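Local atomic coordinates of possible translation initiation inhibitor (Rhodopseudomonas palustris, PDB entry 3LME), a protein that is of unknown function but belongs to the YjgF-like family of small trimeric alpha-beta proteins. Residues A[14-17]-A[18-21]; A[23-27]-A[28-32]; A[91-94]-A[95-99]. The protein carries 1 engineered substitution. One frame throughout, in Å; residues are numbered along the deposited sequence.

Contact 1: A[14-17]-A[18-21]; sequences TPSG and TWSI. With SO4 (sulfate ion), chain O.
Pro15 lies against one face of the Trp19 ring. Pro15 CA sits over the six-membered ring, 3.9 Å from its centroid and 27° off the ring normal, which makes it a CH-pi contact. Pro15 CB lies over the same face nearer the rim and is 3.6 Å from Trp19 CZ3. The backbone nitrogens of Ser16 and Gly17 follow along that face, so the indole lies flat over the chain that precedes it. The first torsion of Trp19 (chi1 43°) sets CG between the backbone N and the carbonyl carbon, which folds the ring back over Pro15. At the other end of the proline ring, Pro15 CD packs on Ile21 CG2 at 3.8 Å.

The polar contacts are few. Trp19 N gives a weak hydrogen bond to Gly17 O, 2.8 Å long, which closes an inverse gamma turn centred on Thr18. Trp19 NE1 reaches a sulfate ion, probably from the crystallisation liquor, by a weak hydrogen bond to its O2 at 3.2 Å.

Beyond the turn, Trp19 also packs on Arg106 of the second subunit, and Thr18 packs on Asn91 of that subunit. With weak polar bonds and a broad ring contact, the loop between strands 4-5 and 22-25 probably keeps its shape here chiefly by proline-indole packing.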
ATOM      1  N   THR A  14       0.005  21.344   5.672  1.00 56.12           N
ATOM      2  CA  THR A  14      -1.301  21.709   6.225  1.00 56.20           C
ATOM      3  C   THR A  14      -2.381  21.222   5.280  1.00 56.55           C
ATOM      4  O   THR A  14      -2.508  21.753   4.182  1.00 57.00           O
ATOM      5  CB  THR A  14      -1.401  23.223   6.442  1.00 56.15           C
ATOM      6  OG1 THR A  14      -0.222  23.653   7.123  1.00 55.61           O
ATOM      7  CG2 THR A  14      -2.620  23.585   7.291  1.00 56.01           C
ATOM      8  N   PRO A  15      -3.151  20.195   5.696  1.00 57.08           N
ATOM      9  CA  PRO A  15      -4.107  19.548   4.796  1.00 57.10           C
ATOM     10  C   PRO A  15      -5.169  20.523   4.345  1.00 57.49           C
ATOM     11  O   PRO A  15      -5.652  21.312   5.145  1.00 57.97           O
ATOM     12  CB  PRO A  15      -4.702  18.421   5.635  1.00 56.64           C
ATOM     13  CG  PRO A  15      -4.388  18.735   7.003  1.00 57.39           C
ATOM     14  CD  PRO A  15      -3.192  19.616   7.049  1.00 57.14           C
ATOM     15  N   SER A  16      -5.484  20.466   3.051  1.00 58.08           N
ATOM     16  CA  SER A  16      -6.281  21.471   2.336  1.00 58.14           C
ATOM     17  C   SER A  16      -7.515  20.842   1.711  1.00 58.31           C
ATOM     18  O   SER A  16      -8.080  21.402   0.765  1.00 58.70           O
ATOM     19  CB  SER A  16      -5.441  22.132   1.221  1.00 57.90           C
ATOM     20  OG  SER A  16      -5.177  21.234   0.159  1.00 56.85           O
ATOM     21  N   GLY A  17      -7.915  19.683   2.236  1.00 57.76           N
ATOM     22  CA  GLY A  17      -9.010  18.933   1.659  1.00 57.10           C
ATOM     23  C   GLY A  17      -9.493  17.822   2.555  1.00 56.85           C
ATOM     24  O   GLY A  17      -9.334  17.885   3.774  1.00 56.94           O
ATOM     25  N   THR A  18     -10.073  16.788   1.948  1.00 56.47           N
ATOM     26  CA  THR A  18     -10.754  15.726   2.706  1.00 56.30           C
ATOM     27  C   THR A  18      -9.795  14.657   3.256  1.00 55.89           C
ATOM     28  O   THR A  18     -10.065  13.466   3.175  1.00 55.62           O
ATOM     29  CB  THR A  18     -11.829  15.074   1.848  1.00 56.45           C
ATOM     30  OG1 THR A  18     -11.343  14.954   0.509  1.00 57.25           O
ATOM     31  CG2 THR A  18     -13.076  15.935   1.829  1.00 56.32           C
ATOM     32  N   TRP A  19      -8.689  15.110   3.846  1.00 55.83           N
ATOM     33  CA  TRP A  19      -7.641  14.222   4.340  1.00 55.40           C
ATOM     34  C   TRP A  19      -6.844  14.778   5.519  1.00 55.29           C
ATOM     35  O   TRP A  19      -7.028  15.918   5.940  1.00 55.83           O
ATOM     36  CB  TRP A  19      -6.690  13.841   3.212  1.00 54.82           C
ATOM     37  CG  TRP A  19      -6.312  14.987   2.341  1.00 53.70           C
ATOM     38  CD1 TRP A  19      -7.027  15.481   1.302  1.00 53.40           C
ATOM     39  CD2 TRP A  19      -5.117  15.769   2.413  1.00 51.69           C
ATOM     40  NE1 TRP A  19      -6.349  16.515   0.713  1.00 52.24           N
ATOM     41  CE2 TRP A  19      -5.176  16.712   1.383  1.00 50.79           C
ATOM     42  CE3 TRP A  19      -4.001  15.755   3.248  1.00 52.41           C
ATOM     43  CZ2 TRP A  19      -4.173  17.636   1.162  1.00 51.51           C
ATOM     44  CZ3 TRP A  19      -2.999  16.664   3.026  1.00 52.80           C
ATOM     45  CH2 TRP A  19      -3.091  17.600   1.989  1.00 52.93           C
ATOM     46  N   SER A  20      -5.968  13.933   6.045  1.00 54.91           N
ATOM     47  CA  SER A  20      -5.099  14.252   7.154  1.00 54.50           C
ATOM     48  C   SER A  20      -3.703  13.957   6.709  1.00 54.05           C
ATOM     49  O   SER A  20      -3.507  13.289   5.678  1.00 53.91           O
ATOM     50  CB  SER A  20      -5.405  13.325   8.298  1.00 54.41           C
ATOM     51  OG  SER A  20      -6.072  14.054   9.288  1.00 56.92           O
ATOM     52  N   ILE A  21      -2.728  14.428   7.482  1.00 53.28           N
ATOM     53  CA  ILE A  21      -1.335  14.139   7.149  1.00 52.57           C
ATOM     54  C   ILE A  21      -0.950  12.707   7.612  1.00 52.48           C
ATOM     55  O   ILE A  21      -0.034  12.060   7.059  1.00 52.29           O
ATOM     56  CB  ILE A  21      -0.354  15.235   7.668  1.00 52.49           C
ATOM     57  CG1 ILE A  21      -0.191  15.176   9.176  1.00 51.56           C
ATOM     58  CG2 ILE A  21      -0.826  16.643   7.265  1.00 52.48           C
ATOM     59  CD1 ILE A  21       0.924  16.067   9.658  1.00 50.79           C
TER
HETATM   60  S   SO4 O   3      -7.162  17.332  -3.017  1.00 75.55           S
HETATM   61  O1  SO4 O   3      -8.355  17.191  -2.167  1.00 76.51           O
HETATM   62  O2  SO4 O   3      -6.103  16.482  -2.480  1.00 75.31           O
HETATM   63  O3  SO4 O   3      -7.465  16.888  -4.370  1.00 74.57           O
HETATM   64  O4  SO4 O   3      -6.736  18.731  -3.053  1.00 75.60           O

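Contact 2: A[23-27]-A[28-32]; sequences ARAGD and FVFIG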
ATOM      1  N   ALA A  23      -1.882   9.441  10.918  1.00 50.20           N
ATOM      2  CA  ALA A  23      -2.509   9.025  12.148  1.00 49.93           C
ATOM      3  C   ALA A  23      -1.553   8.176  12.951  1.00 50.20           C
ATOM      4  O   ALA A  23      -0.783   7.380  12.396  1.00 50.62           O
ATOM      5  CB  ALA A  23      -3.767   8.235  11.846  1.00 49.47           C
ATOM      6  N   ARG A  24      -1.597   8.367  14.263  1.00 50.20           N
ATOM      7  CA  ARG A  24      -1.013   7.426  15.194  1.00 50.02           C
ATOM      8  C   ARG A  24      -2.062   6.379  15.518  1.00 50.11           C
ATOM      9  O   ARG A  24      -3.205   6.713  15.840  1.00 50.22           O
ATOM     10  CB  ARG A  24      -0.613   8.138  16.473  1.00 49.86           C
ATOM     11  CG  ARG A  24      -0.117   7.199  17.550  1.00 49.73           C
ATOM     12  CD  ARG A  24       1.173   7.710  18.167  1.00 49.92           C
ATOM     13  NE  ARG A  24       2.043   6.569  18.387  1.00 49.48           N
ATOM     14  CZ  ARG A  24       3.362   6.576  18.255  1.00 48.46           C
ATOM     15  NH1 ARG A  24       4.008   7.679  17.901  1.00 46.33           N
ATOM     16  NH2 ARG A  24       4.030   5.455  18.472  1.00 48.84           N
ATOM     17  N   ALA A  25      -1.682   5.114  15.441  1.00 49.88           N
ATOM     18  CA  ALA A  25      -2.590   4.039  15.798  1.00 49.65           C
ATOM     19  C   ALA A  25      -1.786   3.106  16.666  1.00 49.66           C
ATOM     20  O   ALA A  25      -0.978   2.329  16.150  1.00 50.58           O
ATOM     21  CB  ALA A  25      -3.080   3.327  14.542  1.00 49.64           C
ATOM     22  N   GLY A  26      -1.960   3.219  17.983  1.00 49.15           N
ATOM     23  CA  GLY A  26      -1.144   2.477  18.948  1.00 48.45           C
ATOM     24  C   GLY A  26       0.333   2.769  18.776  1.00 48.32           C
ATOM     25  O   GLY A  26       0.768   3.891  18.962  1.00 48.40           O
ATOM     26  N   ASP A  27       1.100   1.754  18.397  1.00 48.65           N
ATOM     27  CA  ASP A  27       2.541   1.909  18.158  1.00 48.69           C
ATOM     28  C   ASP A  27       2.853   2.360  16.749  1.00 48.19           C
ATOM     29  O   ASP A  27       3.982   2.814  16.491  1.00 48.94           O
ATOM     30  CB  ASP A  27       3.308   0.606  18.406  1.00 48.76           C
ATOM     31  CG  ASP A  27       3.191   0.126  19.828  1.00 51.36           C
ATOM     32  OD1 ASP A  27       3.006   0.967  20.756  1.00 53.97           O
ATOM     33  OD2 ASP A  27       3.266  -1.115  20.010  1.00 54.38           O
ATOM     34  N   PHE A  28       1.888   2.220  15.836  1.00 46.59           N
ATOM     35  CA  PHE A  28       2.159   2.521  14.448  1.00 45.60           C
ATOM     36  C   PHE A  28       1.792   3.937  14.052  1.00 45.99           C
ATOM     37  O   PHE A  28       0.883   4.540  14.646  1.00 47.03           O
ATOM     38  CB  PHE A  28       1.458   1.538  13.546  1.00 44.92           C
ATOM     39  CG  PHE A  28       2.057   0.189  13.569  1.00 43.16           C
ATOM     40  CD1 PHE A  28       2.963  -0.191  12.592  1.00 42.16           C
ATOM     41  CD2 PHE A  28       1.715  -0.721  14.571  1.00 40.69           C
ATOM     42  CE1 PHE A  28       3.522  -1.462  12.614  1.00 41.10           C
ATOM     43  CE2 PHE A  28       2.256  -1.987  14.602  1.00 38.51           C
ATOM     44  CZ  PHE A  28       3.164  -2.359  13.630  1.00 40.30           C
ATOM     45  N   VAL A  29       2.499   4.462  13.049  1.00 45.11           N
ATOM     46  CA  VAL A  29       2.204   5.767  12.480  1.00 44.27           C
ATOM     47  C   VAL A  29       2.096   5.702  10.956  1.00 44.24           C
ATOM     48  O   VAL A  29       3.060   5.316  10.262  1.00 44.27           O
ATOM     49  CB  VAL A  29       3.271   6.756  12.864  1.00 44.45           C
ATOM     50  CG1 VAL A  29       3.069   8.073  12.117  1.00 44.07           C
ATOM     51  CG2 VAL A  29       3.258   6.951  14.384  1.00 44.36           C
ATOM     52  N   PHE A  30       0.921   6.082  10.446  1.00 43.45           N
ATOM     53  CA  PHE A  30       0.622   5.995   9.025  1.00 42.81           C
ATOM     54  C   PHE A  30       0.632   7.375   8.423  1.00 42.53           C
ATOM     55  O   PHE A  30      -0.220   8.173   8.712  1.00 42.99           O
ATOM     56  CB  PHE A  30      -0.754   5.356   8.795  1.00 42.92           C
ATOM     57  CG  PHE A  30      -0.864   3.924   9.296  1.00 42.75           C
ATOM     58  CD1 PHE A  30      -0.825   2.863   8.411  1.00 42.49           C
ATOM     59  CD2 PHE A  30      -1.008   3.650  10.654  1.00 41.55           C
ATOM     60  CE1 PHE A  30      -0.932   1.548   8.869  1.00 43.59           C
ATOM     61  CE2 PHE A  30      -1.107   2.355  11.118  1.00 41.61           C
ATOM     62  CZ  PHE A  30      -1.071   1.297  10.225  1.00 42.71           C
ATOM     63  N   ILE A  31       1.590   7.662   7.573  1.00 42.04           N
ATOM     64  CA  ILE A  31       1.605   8.943   6.935  1.00 42.24           C
ATOM     65  C   ILE A  31       0.866   8.887   5.588  1.00 42.68           C
ATOM     66  O   ILE A  31       1.104   7.985   4.769  1.00 43.13           O
ATOM     67  CB  ILE A  31       3.052   9.439   6.783  1.00 41.97           C
ATOM     68  CG1 ILE A  31       3.768   9.407   8.139  1.00 42.42           C
ATOM     69  CG2 ILE A  31       3.085  10.818   6.182  1.00 41.37           C
ATOM     70  CD1 ILE A  31       3.162  10.323   9.253  1.00 42.08           C
ATOM     71  N   GLY A  32      -0.035   9.842   5.358  1.00 42.83           N
ATOM     72  CA  GLY A  32      -0.707   9.966   4.054  1.00 43.29           C
ATOM     73  C   GLY A  32       0.266  10.288   2.929  1.00 43.77           C
ATOM     74  O   GLY A  32       1.440  10.599   3.169  1.00 44.53           O
TER
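Arg24 reaches Val29 on one face of a two-stranded hairpin. Its CB leaves the strand on the same face as the Val29 side chain. CG is anti to the backbone N (chi1 174°) and passes 4.1 Å from Phe28 O. The chain then bends at chi2 and chi3, and this brings NE to the turn. NE donates a nearly straight hydrogen bond to Gly26 O, 3.0 Å long, and that oxygen lies in the guanidinium plane. CZ and NH1 come over Val29 CG2, which sits against one guanidinium face, 3.7 Å from NH1. NH1 also makes a weak hydrogen bond to Ala66 O.

The backbone beneath is an antiparallel beta hairpin of strands 22-25 and 28-35, closed by a type II' turn from Ala25 to Phe28. Gly26 takes the positive phi that this turn needs (58°). Two hydrogen-bonded pairs flank the non-hydrogen-bonded pair Arg24-Val29. Ala25 N bonds to Phe28 O at 2.7 Å, and Phe28 N returns a bond to Ala25 O. Ala23 and Phe30 exchange the second pair of bonds, with Phe30 N to Ala23 O at 2.9 Å.

The other face carries Ala23, Ala25, Phe28 and Phe30. Ala25 CB comes obliquely to the Phe30 ring, 4.1 Å from CE2, while Ala23 O lies near the plane of that ring at its edge. This face meets other chains: Ala25 packs on Tyr127 of the second subunit, and Phe28 on Phe30 of the third.

Contact 3: A[91-94]-A[95-99]; sequences NKVQ and KDIWG
Gln94 O accepts two backbone hydrogen bonds near the end of the helix, from Trp98 N and Ile97 N. Trp98 N lies 2.8 Å from Gln94 O. The bond from Ile97 N is weak, and Ile97 N also gives a weak bond to Val93 O. Earlier in the helix, Lys95 N bonds to Asn91 O and Asp96 N to Lys92 O.

On the exposed side, Lys92 and Asp96 form a salt bridge one turn apart. Lys92 NZ meets Asp96 OD2 on its syn side at 2.9 Å, 26° out of the carboxylate plane. The lysine chain is kinked along its length and curls back to the aspartate. NZ also forms a salt bridge with Glu49, so two carboxylates probably share its charge.

Gln94 lies across Trp98. Gln94 NE2 sits over one indole face near its rim, 3.8 Å from Trp98 CZ3, with the amide and ring planes 86° apart. The other end of the amide, OE1, bonds to Arg106, and Trp98 NE1 bonds to Lys70 O. Val93 and Ile97 run alongside each other, with Val93 CG1 4.1 Å from Ile97 CD1. Both pack on Phe56 of helix 48-64.

Gly99 leaves the helix with positive phi (64°), and its N gives a weak hydrogen bond to Lys95 O. This is the C-terminal end of helix 83-98, the crossover helix of a beta-alpha-beta unit between strands 73-80 and 106-110.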
ATOM      1  N   ASN A  91      17.175   6.778  -5.053  1.00 44.09           N
ATOM      2  CA  ASN A  91      18.352   6.165  -4.476  1.00 44.65           C
ATOM      3  C   ASN A  91      19.272   7.219  -3.858  1.00 45.27           C
ATOM      4  O   ASN A  91      19.573   7.164  -2.652  1.00 45.81           O
ATOM      5  CB  ASN A  91      19.076   5.299  -5.504  1.00 44.03           C
ATOM      6  CG  ASN A  91      18.278   4.066  -5.882  1.00 45.39           C
ATOM      7  OD1 ASN A  91      17.322   3.662  -5.204  1.00 45.00           O
ATOM      8  ND2 ASN A  91      18.665   3.459  -6.978  1.00 48.88           N
ATOM      9  N   LYS A  92      19.668   8.202  -4.665  1.00 45.21           N
ATOM     10  CA  LYS A  92      20.575   9.237  -4.226  1.00 45.71           C
ATOM     11  C   LYS A  92      20.015   9.973  -2.980  1.00 45.93           C
ATOM     12  O   LYS A  92      20.726  10.198  -1.988  1.00 45.94           O
ATOM     13  CB  LYS A  92      20.827  10.172  -5.407  1.00 45.89           C
ATOM     14  CG  LYS A  92      21.334  11.525  -5.088  1.00 48.15           C
ATOM     15  CD  LYS A  92      22.844  11.646  -5.294  1.00 53.61           C
ATOM     16  CE  LYS A  92      23.460  12.609  -4.229  1.00 56.35           C
ATOM     17  NZ  LYS A  92      22.492  13.614  -3.606  1.00 54.85           N
ATOM     18  N   VAL A  93      18.736  10.319  -3.006  1.00 45.47           N
ATOM     19  CA  VAL A  93      18.171  11.033  -1.874  1.00 45.24           C
ATOM     20  C   VAL A  93      18.146  10.187  -0.609  1.00 45.59           C
ATOM     21  O   VAL A  93      18.381  10.699   0.498  1.00 45.35           O
ATOM     22  CB  VAL A  93      16.801  11.599  -2.188  1.00 45.15           C
ATOM     23  CG1 VAL A  93      16.141  12.087  -0.915  1.00 45.55           C
ATOM     24  CG2 VAL A  93      16.940  12.762  -3.226  1.00 44.80           C
ATOM     25  N   GLN A  94      17.874   8.890  -0.774  1.00 45.56           N
ATOM     26  CA  GLN A  94      17.889   7.990   0.358  1.00 45.36           C
ATOM     27  C   GLN A  94      19.314   7.790   0.900  1.00 45.65           C
ATOM     28  O   GLN A  94      19.491   7.699   2.102  1.00 45.43           O
ATOM     29  CB  GLN A  94      17.198   6.671   0.036  1.00 45.31           C
ATOM     30  CG  GLN A  94      15.697   6.717   0.116  1.00 44.76           C
ATOM     31  CD  GLN A  94      15.083   5.333   0.129  1.00 45.54           C
ATOM     32  OE1 GLN A  94      14.966   4.673  -0.907  1.00 47.39           O
ATOM     33  NE2 GLN A  94      14.684   4.881   1.304  1.00 45.61           N
ATOM     34  N   LYS A  95      20.333   7.746   0.040  1.00 46.22           N
ATOM     35  CA  LYS A  95      21.718   7.735   0.551  1.00 47.07           C
ATOM     36  C   LYS A  95      21.993   8.976   1.403  1.00 47.07           C
ATOM     37  O   LYS A  95      22.708   8.915   2.403  1.00 46.65           O
ATOM     38  CB  LYS A  95      22.756   7.636  -0.567  1.00 47.21           C
ATOM     39  CG  LYS A  95      23.176   6.197  -0.878  1.00 49.75           C
ATOM     40  CD  LYS A  95      24.109   6.144  -2.074  1.00 53.97           C
ATOM     41  CE  LYS A  95      23.963   4.811  -2.824  1.00 57.47           C
ATOM     42  NZ  LYS A  95      24.920   3.726  -2.349  1.00 60.55           N
ATOM     43  N   ASP A  96      21.403  10.101   1.012  1.00 47.13           N
ATOM     44  CA  ASP A  96      21.629  11.339   1.724  1.00 47.56           C
ATOM     45  C   ASP A  96      21.024  11.296   3.125  1.00 47.22           C
ATOM     46  O   ASP A  96      21.563  11.882   4.067  1.00 47.02           O
ATOM     47  CB  ASP A  96      21.010  12.507   0.965  1.00 48.06           C
ATOM     48  CG  ASP A  96      21.869  13.009  -0.198  1.00 50.72           C
ATOM     49  OD1 ASP A  96      23.085  12.636  -0.328  1.00 51.19           O
ATOM     50  OD2 ASP A  96      21.277  13.810  -0.983  1.00 52.01           O
ATOM     51  N   ILE A  97      19.891  10.613   3.244  1.00 46.59           N
ATOM     52  CA  ILE A  97      19.110  10.661   4.460  1.00 45.84           C
ATOM     53  C   ILE A  97      19.534   9.540   5.388  1.00 45.96           C
ATOM     54  O   ILE A  97      19.783   9.769   6.567  1.00 46.69           O
ATOM     55  CB  ILE A  97      17.577  10.657   4.154  1.00 45.62           C
ATOM     56  CG1 ILE A  97      17.197  11.977   3.465  1.00 45.49           C
ATOM     57  CG2 ILE A  97      16.750  10.427   5.416  1.00 43.65           C
ATOM     58  CD1 ILE A  97      15.735  12.137   3.169  1.00 44.68           C
ATOM     59  N   TRP A  98      19.655   8.342   4.839  1.00 45.52           N
ATOM     60  CA  TRP A  98      19.880   7.142   5.622  1.00 45.50           C
ATOM     61  C   TRP A  98      21.368   6.778   5.732  1.00 46.01           C
ATOM     62  O   TRP A  98      21.734   5.846   6.436  1.00 46.41           O
ATOM     63  CB  TRP A  98      19.045   5.971   5.047  1.00 45.03           C
ATOM     64  CG  TRP A  98      17.646   5.907   5.627  1.00 43.32           C
ATOM     65  CD1 TRP A  98      17.275   5.257   6.763  1.00 42.64           C
ATOM     66  CD2 TRP A  98      16.450   6.519   5.103  1.00 40.86           C
ATOM     67  NE1 TRP A  98      15.929   5.426   6.988  1.00 43.01           N
ATOM     68  CE2 TRP A  98      15.400   6.203   5.991  1.00 42.29           C
ATOM     69  CE3 TRP A  98      16.165   7.293   3.971  1.00 38.89           C
ATOM     70  CZ2 TRP A  98      14.071   6.638   5.780  1.00 42.45           C
ATOM     71  CZ3 TRP A  98      14.853   7.737   3.767  1.00 40.47           C
ATOM     72  CH2 TRP A  98      13.823   7.414   4.673  1.00 40.92           C
ATOM     73  N   GLY A  99      22.218   7.509   5.033  1.00 46.37           N
ATOM     74  CA  GLY A  99      23.624   7.198   5.012  1.00 47.65           C
ATOM     75  C   GLY A  99      23.827   5.855   4.363  1.00 49.10           C
ATOM     76  O   GLY A  99      23.256   5.577   3.305  1.00 49.00           O
TER

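Contacts 1 and 2 follow each other along the chain and touch: Ile21 O and Gly32 N are 2.8 Å apart, a probable hydrogen bond that ties the end of the loop to the hairpin. Their centres are 15 Å apart. Contact 3 is remote within the chain. Its centre is 28 Å from that of contact 1 and 23 Å from that of contact 2; its nearest atoms are about 15 Å from contact 1 and about 11 Å from contact 2. Contacts 1 and 3 lie on opposite sides of the chain's centre. In the trimer, contact 1 of one subunit lies against contact 3 of another. Sulfate ions lie beside Trp19 in contact 1 and about 4 Å from the Asn91 side chain in contact 3.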